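Local coordinates for protein exodeoxyribonuclease III (Neisseria meningitidis, PDB 2JC4) that acts as a DNA-repair 3'-5' exonuclease of the AP endonuclease/exonuclease III family, probably using magnesium or manganese ions to cleave phosphodiester bonds in DNA, at residues D186-V191 with G213-H218; Q174-L179 with H218-P223; A126-V131 with L180-T185. All coordinates share one frame; numbering follows the deposited sequence.

Interaction 1 (D186-V191 with G213-H218); sequences DSLRQV and GLRIDH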
ATOM      1  N   ASP A 186       5.360 -12.211   0.062  1.00 14.06           N
ATOM      2  CA  ASP A 186       4.026 -11.666   0.403  1.00 14.61           C
ATOM      3  C   ASP A 186       3.809 -11.922   1.916  1.00 13.92           C
ATOM      4  O   ASP A 186       3.395 -13.019   2.300  1.00 13.67           O
ATOM      5  CB  ASP A 186       2.959 -12.415  -0.467  1.00 14.74           C
ATOM      6  CG  ASP A 186       1.504 -11.980  -0.204  1.00 16.92           C
ATOM      7  OD1 ASP A 186       1.230 -11.260   0.778  1.00 17.28           O
ATOM      8  OD2 ASP A 186       0.621 -12.408  -1.002  1.00 12.36           O
ATOM      9  N   SER A 187       4.062 -10.930   2.761  1.00 13.06           N
ATOM     10  CA  SER A 187       4.106 -11.178   4.213  1.00 13.56           C
ATOM     11  C   SER A 187       2.838 -11.805   4.787  1.00 14.07           C
ATOM     12  O   SER A 187       2.910 -12.741   5.594  1.00 14.16           O
ATOM     13  CB  SER A 187       4.495  -9.942   5.011  1.00 14.12           C
ATOM     14  OG  SER A 187       3.489  -8.954   5.026  1.00 15.51           O
ATOM     15  N   LEU A 188       1.671 -11.298   4.385  1.00 13.49           N
ATOM     16  CA  LEU A 188       0.421 -11.817   4.953  1.00 13.58           C
ATOM     17  C   LEU A 188       0.306 -13.341   4.718  1.00 14.59           C
ATOM     18  O   LEU A 188      -0.125 -14.087   5.618  1.00 14.92           O
ATOM     19  CB  LEU A 188      -0.779 -11.076   4.352  1.00 13.11           C
ATOM     20  CG  LEU A 188      -2.139 -11.395   4.998  1.00 14.67           C
ATOM     21  CD1 LEU A 188      -3.034 -10.127   5.086  1.00 16.65           C
ATOM     22  CD2 LEU A 188      -2.816 -12.530   4.266  1.00 13.49           C
ATOM     23  N   ARG A 189       0.709 -13.811   3.534  1.00 15.08           N
ATOM     24  CA  ARG A 189       0.590 -15.247   3.215  1.00 16.04           C
ATOM     25  C   ARG A 189       1.686 -16.108   3.855  1.00 17.25           C
ATOM     26  O   ARG A 189       1.521 -17.325   4.024  1.00 17.38           O
ATOM     27  CB  ARG A 189       0.508 -15.487   1.700  1.00 16.00           C
ATOM     28  CG  ARG A 189      -0.825 -15.091   1.056  1.00 14.18           C
ATOM     29  CD  ARG A 189      -1.958 -15.911   1.626  1.00 13.59           C
ATOM     30  NE  ARG A 189      -3.254 -15.556   1.045  1.00 13.25           N
ATOM     31  CZ  ARG A 189      -4.425 -15.712   1.658  1.00 12.42           C
ATOM     32  NH1 ARG A 189      -4.456 -16.165   2.914  1.00 11.51           N
ATOM     33  NH2 ARG A 189      -5.572 -15.358   1.044  1.00  9.46           N
ATOM     34  N   GLN A 190       2.801 -15.493   4.241  1.00 17.67           N
ATOM     35  CA  GLN A 190       3.762 -16.225   5.076  1.00 18.64           C
ATOM     36  C   GLN A 190       3.120 -16.588   6.440  1.00 17.67           C
ATOM     37  O   GLN A 190       3.199 -17.726   6.874  1.00 17.76           O
ATOM     38  CB  GLN A 190       5.053 -15.439   5.283  1.00 19.30           C
ATOM     39  CG  GLN A 190       5.963 -16.089   6.355  1.00 23.42           C
ATOM     40  CD  GLN A 190       7.345 -15.484   6.390  1.00 26.52           C
ATOM     41  OE1 GLN A 190       7.943 -15.215   5.342  1.00 28.88           O
ATOM     42  NE2 GLN A 190       7.871 -15.266   7.602  1.00 26.67           N
ATOM     43  N   VAL A 191       2.470 -15.622   7.081  1.00 17.52           N
ATOM     44  CA  VAL A 191       1.821 -15.786   8.398  1.00 17.84           C
ATOM     45  C   VAL A 191       0.500 -16.579   8.320  1.00 17.66           C
ATOM     46  O   VAL A 191       0.179 -17.384   9.217  1.00 17.40           O
ATOM     47  CB  VAL A 191       1.572 -14.386   9.101  1.00 18.36           C
ATOM     48  CG1 VAL A 191       0.811 -14.530  10.417  1.00 19.00           C
ATOM     49  CG2 VAL A 191       2.883 -13.668   9.367  1.00 19.06           C
ATOM     50  N   GLY A 213     -15.012  -8.794  -0.331  1.00 10.09           N
ATOM     51  CA  GLY A 213     -13.945  -7.854  -0.688  1.00 10.72           C
ATOM     52  C   GLY A 213     -12.815  -8.491  -1.512  1.00 10.55           C
ATOM     53  O   GLY A 213     -12.913  -9.649  -1.960  1.00 11.20           O
ATOM     54  N   LEU A 214     -11.770  -7.698  -1.757  1.00 10.44           N
ATOM     55  CA  LEU A 214     -10.524  -8.133  -2.397  1.00  9.58           C
ATOM     56  C   LEU A 214      -9.333  -7.896  -1.433  1.00 10.37           C
ATOM     57  O   LEU A 214      -9.321  -6.931  -0.660  1.00 11.19           O
ATOM     58  CB  LEU A 214     -10.282  -7.382  -3.703  1.00  8.73           C
ATOM     59  CG  LEU A 214     -11.457  -7.310  -4.708  1.00  9.34           C
ATOM     60  CD1 LEU A 214     -10.995  -6.446  -5.850  1.00 10.14           C
ATOM     61  CD2 LEU A 214     -11.840  -8.675  -5.210  1.00 13.16           C
ATOM     62  N   ARG A 215      -8.359  -8.796  -1.472  1.00 10.04           N
ATOM     63  CA  ARG A 215      -7.060  -8.523  -0.836  1.00  8.60           C
ATOM     64  C   ARG A 215      -6.128  -7.897  -1.854  1.00  8.35           C
ATOM     65  O   ARG A 215      -5.478  -8.612  -2.628  1.00  8.52           O
ATOM     66  CB  ARG A 215      -6.418  -9.786  -0.227  1.00  8.16           C
ATOM     67  CG  ARG A 215      -5.163  -9.498   0.604  1.00  8.66           C
ATOM     68  CD  ARG A 215      -4.532 -10.789   1.191  1.00  9.88           C
ATOM     69  NE  ARG A 215      -3.934 -11.617   0.137  1.00 10.69           N
ATOM     70  CZ  ARG A 215      -2.613 -11.755  -0.043  1.00 11.75           C
ATOM     71  NH1 ARG A 215      -1.759 -11.149   0.767  1.00  8.61           N
ATOM     72  NH2 ARG A 215      -2.149 -12.522  -1.013  1.00  8.68           N
ATOM     73  N   ILE A 216      -6.048  -6.568  -1.835  1.00  8.60           N
ATOM     74  CA  ILE A 216      -5.210  -5.819  -2.790  1.00  9.33           C
ATOM     75  C   ILE A 216      -4.172  -4.925  -2.147  1.00  9.58           C
ATOM     76  O   ILE A 216      -3.336  -4.330  -2.859  1.00 11.04           O
ATOM     77  CB  ILE A 216      -6.079  -4.988  -3.782  1.00 10.51           C
ATOM     78  CG1 ILE A 216      -7.022  -4.024  -3.016  1.00  8.81           C
ATOM     79  CG2 ILE A 216      -6.885  -5.974  -4.735  1.00 10.04           C
ATOM     80  CD1 ILE A 216      -7.881  -3.120  -3.952  1.00 11.70           C
ATOM     81  N   ASP A 217      -4.243  -4.780  -0.825  1.00  8.23           N
ATOM     82  CA  ASP A 217      -3.231  -4.043  -0.088  1.00  9.44           C
ATOM     83  C   ASP A 217      -2.261  -5.011   0.574  1.00  9.07           C
ATOM     84  O   ASP A 217      -2.681  -5.891   1.389  1.00  8.92           O
ATOM     85  CB  ASP A 217      -3.920  -3.164   0.964  1.00  9.68           C
ATOM     86  CG  ASP A 217      -4.896  -2.186   0.335  1.00 11.72           C
ATOM     87  OD1 ASP A 217      -4.429  -1.109  -0.047  1.00 12.34           O
ATOM     88  OD2 ASP A 217      -6.126  -2.469   0.291  1.00  9.83           O
ATOM     89  N   HIS A 218      -0.972  -4.861   0.249  1.00 10.06           N
ATOM     90  CA  HIS A 218       0.013  -5.924   0.607  1.00  9.76           C
ATOM     91  C   HIS A 218       1.234  -5.341   1.257  1.00  9.41           C
ATOM     92  O   HIS A 218       1.492  -4.149   1.120  1.00  9.60           O
ATOM     93  CB  HIS A 218       0.451  -6.719  -0.642  1.00 10.30           C
ATOM     94  CG  HIS A 218      -0.692  -7.274  -1.443  1.00 10.39           C
ATOM     95  ND1 HIS A 218      -1.618  -8.128  -0.904  1.00  9.90           N
ATOM     96  CD2 HIS A 218      -1.094  -7.034  -2.719  1.00 10.92           C
ATOM     97  CE1 HIS A 218      -2.530  -8.426  -1.824  1.00 13.22           C
ATOM     98  NE2 HIS A 218      -2.229  -7.776  -2.939  1.00  8.41           N
TER
HETATM   99  O   HOH W   1      -3.276 -15.558  -1.764  1.00 13.90           O

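Interaction 2 (Q174-L179 with H218-P223); sequences QWFQNL and HILVSP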
ATOM      1  N   GLN A 174       0.528 -12.092 -12.813  1.00 13.16           N
ATOM      2  CA  GLN A 174       1.923 -12.188 -13.256  1.00 13.28           C
ATOM      3  C   GLN A 174       2.764 -10.965 -12.896  1.00 12.77           C
ATOM      4  O   GLN A 174       3.922 -11.126 -12.496  1.00 11.84           O
ATOM      5  CB  GLN A 174       2.042 -12.486 -14.749  1.00 14.10           C
ATOM      6  CG  GLN A 174       3.511 -12.893 -15.155  1.00 17.29           C
ATOM      7  CD  GLN A 174       4.058 -14.059 -14.315  1.00 22.34           C
ATOM      8  OE1 GLN A 174       3.513 -15.179 -14.315  1.00 26.36           O
ATOM      9  NE2 GLN A 174       5.144 -13.805 -13.607  1.00 22.28           N
ATOM     10  N   TRP A 175       2.193  -9.764 -13.002  1.00 11.29           N
ATOM     11  CA  TRP A 175       2.909  -8.549 -12.584  1.00 11.91           C
ATOM     12  C   TRP A 175       3.215  -8.571 -11.094  1.00 11.14           C
ATOM     13  O   TRP A 175       4.314  -8.194 -10.695  1.00 11.87           O
ATOM     14  CB  TRP A 175       2.152  -7.265 -12.950  1.00 12.24           C
ATOM     15  CG  TRP A 175       1.817  -7.199 -14.413  1.00 13.58           C
ATOM     16  CD1 TRP A 175       2.456  -7.849 -15.446  1.00 12.88           C
ATOM     17  CD2 TRP A 175       0.746  -6.444 -15.010  1.00 11.51           C
ATOM     18  NE1 TRP A 175       1.825  -7.559 -16.641  1.00 14.05           N
ATOM     19  CE2 TRP A 175       0.774  -6.703 -16.396  1.00 11.90           C
ATOM     20  CE3 TRP A 175      -0.256  -5.613 -14.494  1.00 13.25           C
ATOM     21  CZ2 TRP A 175      -0.151  -6.140 -17.274  1.00 13.09           C
ATOM     22  CZ3 TRP A 175      -1.191  -5.058 -15.372  1.00 11.23           C
ATOM     23  CH2 TRP A 175      -1.119  -5.321 -16.744  1.00 12.70           C
ATOM     24  N   PHE A 176       2.283  -9.062 -10.289  1.00 10.64           N
ATOM     25  CA  PHE A 176       2.514  -9.205  -8.865  1.00 11.13           C
ATOM     26  C   PHE A 176       3.616 -10.251  -8.624  1.00 11.75           C
ATOM     27  O   PHE A 176       4.520 -10.041  -7.800  1.00 11.96           O
ATOM     28  CB  PHE A 176       1.207  -9.565  -8.131  1.00 11.44           C
ATOM     29  CG  PHE A 176       1.375  -9.705  -6.627  1.00 11.73           C
ATOM     30  CD1 PHE A 176       1.465  -8.567  -5.814  1.00 12.47           C
ATOM     31  CD2 PHE A 176       1.476 -10.960  -6.036  1.00 11.58           C
ATOM     32  CE1 PHE A 176       1.626  -8.688  -4.437  1.00 12.57           C
ATOM     33  CE2 PHE A 176       1.636 -11.077  -4.644  1.00 13.75           C
ATOM     34  CZ  PHE A 176       1.690  -9.941  -3.859  1.00 12.78           C
ATOM     35  N   GLN A 177       3.560 -11.354  -9.365  1.00 11.71           N
ATOM     36  CA  GLN A 177       4.595 -12.392  -9.261  1.00 13.35           C
ATOM     37  C   GLN A 177       5.967 -11.832  -9.633  1.00 13.60           C
ATOM     38  O   GLN A 177       6.976 -12.194  -8.997  1.00 14.09           O
ATOM     39  CB  GLN A 177       4.221 -13.654 -10.076  1.00 13.42           C
ATOM     40  CG  GLN A 177       5.150 -14.891  -9.848  1.00 16.15           C
ATOM     41  CD  GLN A 177       5.165 -15.356  -8.406  1.00 16.94           C
ATOM     42  OE1 GLN A 177       4.108 -15.611  -7.828  1.00 18.06           O
ATOM     43  NE2 GLN A 177       6.348 -15.446  -7.808  1.00 16.14           N
ATOM     44  N   ASN A 178       6.018 -10.926 -10.609  1.00 13.24           N
ATOM     45  CA  ASN A 178       7.309 -10.338 -10.990  1.00 12.63           C
ATOM     46  C   ASN A 178       8.000  -9.581  -9.855  1.00 13.26           C
ATOM     47  O   ASN A 178       9.230  -9.491  -9.796  1.00 12.56           O
ATOM     48  CB  ASN A 178       7.169  -9.441 -12.211  1.00 12.30           C
ATOM     49  CG  ASN A 178       6.720 -10.194 -13.444  1.00 11.42           C
ATOM     50  OD1 ASN A 178       6.843 -11.405 -13.505  1.00 13.62           O
ATOM     51  ND2 ASN A 178       6.215  -9.464 -14.455  1.00 12.52           N
ATOM     52  N   LEU A 179       7.213  -9.005  -8.957  1.00 12.90           N
ATOM     53  CA  LEU A 179       7.751  -8.354  -7.757  1.00 11.55           C
ATOM     54  C   LEU A 179       8.266  -9.389  -6.741  1.00 11.71           C
ATOM     55  O   LEU A 179       9.363  -9.275  -6.250  1.00 11.77           O
ATOM     56  CB  LEU A 179       6.676  -7.448  -7.130  1.00 10.61           C
ATOM     57  CG  LEU A 179       6.248  -6.223  -7.944  1.00 11.61           C
ATOM     58  CD1 LEU A 179       5.026  -5.544  -7.293  1.00 12.84           C
ATOM     59  CD2 LEU A 179       7.422  -5.205  -8.147  1.00  8.20           C
ATOM     60  N   HIS A 218      -0.972  -4.861   0.249  1.00 10.06           N
ATOM     61  CA  HIS A 218       0.013  -5.924   0.607  1.00  9.76           C
ATOM     62  C   HIS A 218       1.234  -5.341   1.257  1.00  9.41           C
ATOM     63  O   HIS A 218       1.492  -4.149   1.120  1.00  9.60           O
ATOM     64  CB  HIS A 218       0.451  -6.719  -0.642  1.00 10.30           C
ATOM     65  CG  HIS A 218      -0.692  -7.274  -1.443  1.00 10.39           C
ATOM     66  ND1 HIS A 218      -1.618  -8.128  -0.904  1.00  9.90           N
ATOM     67  CD2 HIS A 218      -1.094  -7.034  -2.719  1.00 10.92           C
ATOM     68  CE1 HIS A 218      -2.530  -8.426  -1.824  1.00 13.22           C
ATOM     69  NE2 HIS A 218      -2.229  -7.776  -2.939  1.00  8.41           N
ATOM     70  N   ILE A 219       2.024  -6.193   1.920  1.00 10.16           N
ATOM     71  CA  ILE A 219       3.306  -5.756   2.496  1.00 10.37           C
ATOM     72  C   ILE A 219       4.341  -6.789   2.045  1.00 10.02           C
ATOM     73  O   ILE A 219       4.263  -7.943   2.436  1.00 10.35           O
ATOM     74  CB  ILE A 219       3.251  -5.666   4.041  1.00  9.90           C
ATOM     75  CG1 ILE A 219       2.198  -4.618   4.478  1.00 10.47           C
ATOM     76  CG2 ILE A 219       4.633  -5.225   4.603  1.00  9.95           C
ATOM     77  CD1 ILE A 219       1.944  -4.579   5.954  1.00  9.33           C
ATOM     78  N   LEU A 220       5.222  -6.392   1.136  1.00 10.49           N
ATOM     79  CA  LEU A 220       6.178  -7.333   0.536  1.00 11.25           C
ATOM     80  C   LEU A 220       7.527  -7.056   1.189  1.00 11.99           C
ATOM     81  O   LEU A 220       7.942  -5.887   1.297  1.00 11.90           O
ATOM     82  CB  LEU A 220       6.246  -7.205  -1.001  1.00 10.54           C
ATOM     83  CG  LEU A 220       4.961  -7.217  -1.869  1.00 13.91           C
ATOM     84  CD1 LEU A 220       5.312  -7.468  -3.342  1.00 13.20           C
ATOM     85  CD2 LEU A 220       3.924  -8.172  -1.392  1.00 13.00           C
ATOM     86  N   VAL A 221       8.190  -8.114   1.679  1.00 12.87           N
ATOM     87  CA  VAL A 221       9.373  -7.920   2.533  1.00 11.72           C
ATOM     88  C   VAL A 221      10.622  -8.682   2.022  1.00 12.43           C
ATOM     89  O   VAL A 221      10.510  -9.775   1.465  1.00 12.69           O
ATOM     90  CB  VAL A 221       9.066  -8.297   4.055  1.00 11.88           C
ATOM     91  CG1 VAL A 221       7.879  -7.454   4.617  1.00 10.76           C
ATOM     92  CG2 VAL A 221       8.732  -9.799   4.200  1.00 12.02           C
ATOM     93  N   SER A 222      11.805  -8.112   2.246  1.00 12.16           N
ATOM     94  CA  SER A 222      13.048  -8.815   1.953  1.00 13.30           C
ATOM     95  C   SER A 222      13.239  -9.950   2.977  1.00 14.18           C
ATOM     96  O   SER A 222      12.616  -9.939   4.063  1.00 14.59           O
ATOM     97  CB  SER A 222      14.240  -7.852   2.077  1.00 12.27           C
ATOM     98  OG  SER A 222      14.288  -7.318   3.386  1.00 13.02           O
ATOM     99  N   PRO A 223      14.109 -10.925   2.656  1.00 15.21           N
ATOM    100  CA  PRO A 223      14.273 -12.034   3.595  1.00 16.01           C
ATOM    101  C   PRO A 223      14.660 -11.647   5.012  1.00 16.36           C
ATOM    102  O   PRO A 223      14.163 -12.278   5.941  1.00 16.42           O
ATOM    103  CB  PRO A 223      15.392 -12.886   2.972  1.00 16.93           C
ATOM    104  CG  PRO A 223      15.506 -12.486   1.608  1.00 15.79           C
ATOM    105  CD  PRO A 223      14.912 -11.103   1.438  1.00 14.75           C
TER

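Interaction 3 (A126-V131 with L180-T185); sequences ALTEFV and LDLGLT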
ATOM      1  N   ALA A 126       8.014  -0.498 -14.741  1.00 12.67           N
ATOM      2  CA  ALA A 126       8.914   0.534 -14.204  1.00 12.72           C
ATOM      3  C   ALA A 126       9.125   0.335 -12.692  1.00 13.22           C
ATOM      4  O   ALA A 126      10.225   0.523 -12.172  1.00 13.82           O
ATOM      5  CB  ALA A 126       8.398   1.938 -14.509  1.00 12.44           C
ATOM      6  N   LEU A 127       8.074  -0.046 -11.985  1.00 13.68           N
ATOM      7  CA  LEU A 127       8.223  -0.289 -10.559  1.00 13.01           C
ATOM      8  C   LEU A 127       9.193  -1.445 -10.295  1.00 13.60           C
ATOM      9  O   LEU A 127      10.032  -1.364  -9.409  1.00 13.52           O
ATOM     10  CB  LEU A 127       6.852  -0.604  -9.938  1.00 13.42           C
ATOM     11  CG  LEU A 127       6.871  -0.949  -8.453  1.00 11.62           C
ATOM     12  CD1 LEU A 127       7.352   0.287  -7.616  1.00  8.12           C
ATOM     13  CD2 LEU A 127       5.512  -1.422  -7.995  1.00 11.91           C
ATOM     14  N   THR A 128       9.037  -2.527 -11.045  1.00 13.30           N
ATOM     15  CA  THR A 128       9.884  -3.716 -10.882  1.00 14.65           C
ATOM     16  C   THR A 128      11.373  -3.341 -10.993  1.00 14.25           C
ATOM     17  O   THR A 128      12.213  -3.784 -10.195  1.00 14.56           O
ATOM     18  CB  THR A 128       9.490  -4.797 -11.930  1.00 14.53           C
ATOM     19  OG1 THR A 128       8.081  -5.026 -11.821  1.00 15.18           O
ATOM     20  CG2 THR A 128      10.170  -6.101 -11.618  1.00 13.35           C
ATOM     21  N   GLU A 129      11.675  -2.501 -11.968  1.00 15.31           N
ATOM     22  CA  GLU A 129      13.058  -2.056 -12.211  1.00 16.61           C
ATOM     23  C   GLU A 129      13.597  -1.252 -11.016  1.00 14.47           C
ATOM     24  O   GLU A 129      14.722  -1.444 -10.547  1.00 15.35           O
ATOM     25  CB  GLU A 129      13.094  -1.228 -13.509  1.00 17.17           C
ATOM     26  CG  GLU A 129      14.299  -1.512 -14.348  1.00 24.55           C
ATOM     27  CD  GLU A 129      14.425  -0.530 -15.499  1.00 31.41           C
ATOM     28  OE1 GLU A 129      15.181   0.459 -15.351  1.00 34.41           O
ATOM     29  OE2 GLU A 129      13.737  -0.736 -16.517  1.00 33.30           O
ATOM     30  N   PHE A 130      12.792  -0.351 -10.504  1.00 13.66           N
ATOM     31  CA  PHE A 130      13.225   0.472  -9.385  1.00 12.71           C
ATOM     32  C   PHE A 130      13.444  -0.388  -8.150  1.00 13.41           C
ATOM     33  O   PHE A 130      14.477  -0.265  -7.468  1.00 13.75           O
ATOM     34  CB  PHE A 130      12.149   1.509  -9.084  1.00 12.70           C
ATOM     35  CG  PHE A 130      12.397   2.310  -7.841  1.00 14.50           C
ATOM     36  CD1 PHE A 130      13.516   3.145  -7.742  1.00 12.55           C
ATOM     37  CD2 PHE A 130      11.477   2.289  -6.800  1.00 15.96           C
ATOM     38  CE1 PHE A 130      13.742   3.922  -6.608  1.00 16.36           C
ATOM     39  CE2 PHE A 130      11.701   3.065  -5.633  1.00 15.51           C
ATOM     40  CZ  PHE A 130      12.816   3.903  -5.560  1.00 15.64           C
ATOM     41  N   VAL A 131      12.456  -1.231  -7.849  1.00 12.28           N
ATOM     42  CA  VAL A 131      12.525  -2.113  -6.656  1.00 11.74           C
ATOM     43  C   VAL A 131      13.746  -3.047  -6.768  1.00 11.81           C
ATOM     44  O   VAL A 131      14.523  -3.194  -5.805  1.00 11.53           O
ATOM     45  CB  VAL A 131      11.194  -2.877  -6.367  1.00 11.89           C
ATOM     46  CG1 VAL A 131      11.377  -3.791  -5.130  1.00  9.92           C
ATOM     47  CG2 VAL A 131      10.041  -1.903  -6.086  1.00  8.74           C
ATOM     48  N   LEU A 180       7.457 -10.395  -6.420  1.00 12.39           N
ATOM     49  CA  LEU A 180       7.919 -11.497  -5.577  1.00 13.17           C
ATOM     50  C   LEU A 180       9.238 -12.127  -6.098  1.00 14.04           C
ATOM     51  O   LEU A 180      10.133 -12.438  -5.287  1.00 14.06           O
ATOM     52  CB  LEU A 180       6.840 -12.585  -5.472  1.00 13.13           C
ATOM     53  CG  LEU A 180       5.492 -12.170  -4.854  1.00 12.24           C
ATOM     54  CD1 LEU A 180       4.541 -13.360  -4.797  1.00 12.54           C
ATOM     55  CD2 LEU A 180       5.658 -11.512  -3.460  1.00 12.91           C
ATOM     56  N   ASP A 181       9.317 -12.334  -7.418  1.00 13.21           N
ATOM     57  CA  ASP A 181      10.498 -12.905  -8.124  1.00 14.06           C
ATOM     58  C   ASP A 181      11.806 -12.082  -7.971  1.00 14.27           C
ATOM     59  O   ASP A 181      12.929 -12.602  -8.155  1.00 13.07           O
ATOM     60  CB  ASP A 181      10.178 -13.057  -9.617  1.00 13.17           C
ATOM     61  CG  ASP A 181       9.179 -14.167  -9.897  1.00 16.45           C
ATOM     62  OD1 ASP A 181       8.867 -14.952  -8.966  1.00 15.89           O
ATOM     63  OD2 ASP A 181       8.705 -14.238 -11.067  1.00 17.03           O
ATOM     64  N   LEU A 182      11.671 -10.820  -7.559  1.00 14.80           N
ATOM     65  CA  LEU A 182      12.856 -10.036  -7.157  1.00 14.90           C
ATOM     66  C   LEU A 182      13.561 -10.589  -5.911  1.00 15.82           C
ATOM     67  O   LEU A 182      14.738 -10.262  -5.671  1.00 15.26           O
ATOM     68  CB  LEU A 182      12.504  -8.551  -6.920  1.00 15.21           C
ATOM     69  CG  LEU A 182      11.827  -7.852  -8.089  1.00 15.47           C
ATOM     70  CD1 LEU A 182      11.380  -6.419  -7.715  1.00 14.57           C
ATOM     71  CD2 LEU A 182      12.689  -7.870  -9.357  1.00 15.59           C
ATOM     72  N   GLY A 183      12.840 -11.397  -5.128  1.00 15.03           N
ATOM     73  CA  GLY A 183      13.320 -11.928  -3.857  1.00 13.94           C
ATOM     74  C   GLY A 183      12.590 -11.290  -2.684  1.00 14.30           C
ATOM     75  O   GLY A 183      13.210 -10.856  -1.696  1.00 13.38           O
ATOM     76  N   LEU A 184      11.274 -11.188  -2.832  1.00 13.40           N
ATOM     77  CA  LEU A 184      10.392 -10.601  -1.823  1.00 13.93           C
ATOM     78  C   LEU A 184       9.316 -11.614  -1.501  1.00 14.81           C
ATOM     79  O   LEU A 184       9.012 -12.453  -2.334  1.00 15.88           O
ATOM     80  CB  LEU A 184       9.726  -9.345  -2.390  1.00 13.42           C
ATOM     81  CG  LEU A 184      10.638  -8.138  -2.603  1.00 13.19           C
ATOM     82  CD1 LEU A 184       9.790  -7.096  -3.304  1.00 14.26           C
ATOM     83  CD2 LEU A 184      11.150  -7.583  -1.235  1.00 11.14           C
ATOM     84  N   THR A 185       8.784 -11.532  -0.280  1.00 15.28           N
ATOM     85  CA  THR A 185       7.797 -12.452   0.278  1.00 16.14           C
ATOM     86  C   THR A 185       6.499 -11.680   0.540  1.00 15.68           C
ATOM     87  O   THR A 185       6.540 -10.598   1.139  1.00 15.80           O
ATOM     88  CB  THR A 185       8.353 -13.020   1.628  1.00 16.39           C
ATOM     89  OG1 THR A 185       9.408 -13.950   1.345  1.00 20.55           O
ATOM     90  CG2 THR A 185       7.276 -13.738   2.429  1.00 20.76           C
TER

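Interaction 1 (D186-V191 with G213-H218)
Arg215 reaches across to Asp186 and grips its carboxylate end-on, in a buried bidentate salt bridge within the DNase I-like fold of the exonuclease III family. NH2 of Arg215 donates to OD2 of Asp186 at 2.8 Å, and NH1 of Arg215 donates to OD1 of Asp186 at 3.0 Å, both bonds being nearly straight. Each oxygen accepts its N-H on the syn lone pair, and the carboxylate and guanidinium planes lie only 8° apart, so the two groups form one nearly flat unit. The carboxylate gets there because CG of Asp186 stands anti to the backbone N (chi1 179°), while the Arg215 chain runs extended through chi1 and chi2 and turns at chi3. Asp186 also occupies the N-cap position of helix 187-191, at the end of the short edge strand 185-186; the salt bridge thereby ties the start of that helix to the loop that leads into strand 217-221.

Both faces of the Arg215 guanidinium are occupied. CE1 of His218 sits squarely above one of them, and NE of Arg189 lies against the other, off to one side. Leu188 lies alongside the arginine, pointing the other way, its CD2 3.9 Å from CD of Arg215. The two guanidinium planes of Arg189 and Arg215 are inclined at 59°, and Asp155 forms salt bridges with both, through NE of Arg215 and NH2 of Arg189, which probably offsets their like charges; Arg189 NH1 also bonds the carbonyl of His192. Beside this pair sits a water that accepts a hydrogen bond from NE of Arg189 at 2.8 Å and a weak one from NH2 of Arg215.

Interaction 2 (Q174-L179 with H218-P223)
Phe176 pushes the CE1-CZ side of its ring from helix 170-180 into the angle between His218 and Leu220, which project from the same side of strand 217-221. This is the tight part of the contact. CE1 of Phe176 comes to 3.6 Å from CD2 of His218, and CZ of Phe176 lies 3.8 Å from CD2 of Leu220. The phenyl and imidazole planes are inclined at 55°, an oblique aromatic pair in which CZ of Phe176 stands over one face of the histidine near its rim. With chi1 at -179°, CG of Phe176 is anti to the backbone N, which carries the ring toward the strand. His218 NE2 bonds the carbonyl of Ile149, which helps fix the imidazole.

One helical turn on, the packing is looser: CB of Leu179 meets only CD1 of Leu220, at 4.0 Å. On the solvent side, exposed Gln174 donates from NE2 to OD1 of Asn178. This is helix-on-sheet packing in the DNase I-like alpha/beta sandwich: helix 170-180 lies on the sheet holding strands 141-144 and 217-221, the short segments at 35° with axes 11.3 Å apart, and Leu179 also touches Leu143 and, on helix 115-135, Thr128.

Interaction 3 (A126-V131 with L180-T185)
Leu182 spreads its two methyl branches over helix 115-135, where Thr128 and Val131, one turn apart, receive them. CD1 of Leu182 lies 3.7 Å from CG1 of Val131, and CD2 of Leu182 lies 3.8 Å from CG2 of Thr128. CD1 of Leu182 also rests 3.7 Å from the backbone O of Thr128, a purely van der Waals approach. The side chains of Val131 and Leu182 cross at about a right angle. Leu184 adds a lighter touch, its CD1 4.1 Å from CG1 of Val131, the same methyl that meets Leu182. That branch points across the contact because it stands anti to the backbone N (chi1 179°).

Helices 115-135 and 170-180 both pack on one of the two sheets that make up the DNase I-like fold, and this contact joins the first helix to the turn leaving the second. Val131 reaches on to Leu143 and Leu184 to Leu141, both of strand 141-144, so the apolar cluster continues onto the sheet.

Farther out, the backbone sets the positions of the two leucines. Gly183 leaves the helical conformation with a positive phi of 109°, turning the chain between Leu182 and Leu184. Backbone N atoms of Gly183 and Leu184 both donate to O of Leu180, at 2.9 Å and 3.0 Å, approaching from the same face of its carbonyl plane.

How the interactions relate
Strand 217-221 connects interactions 1 and 2, and His218 belongs to both. The two also touch where CZ of Phe176 lies 3.9 Å from OD2 of Asp186, and where OG of Ser187 lies 2.9 Å from O of Ile219, a probable hydrogen bond. Interactions 2 and 3, with centres about 6 Å apart, follow one another along helix 170-180 and its exit, and N of Thr185 lies 3.0 Å from O of Val221, a probable backbone hydrogen bond. Interaction 1 is close to the predicted active site: the side chain of Arg215 is about 10 Å from that of Asp146, and OD2 of Asp217, in the same segment, is hydrogen-bonded to ND1 of His247. Interaction 3 lies away from these sites.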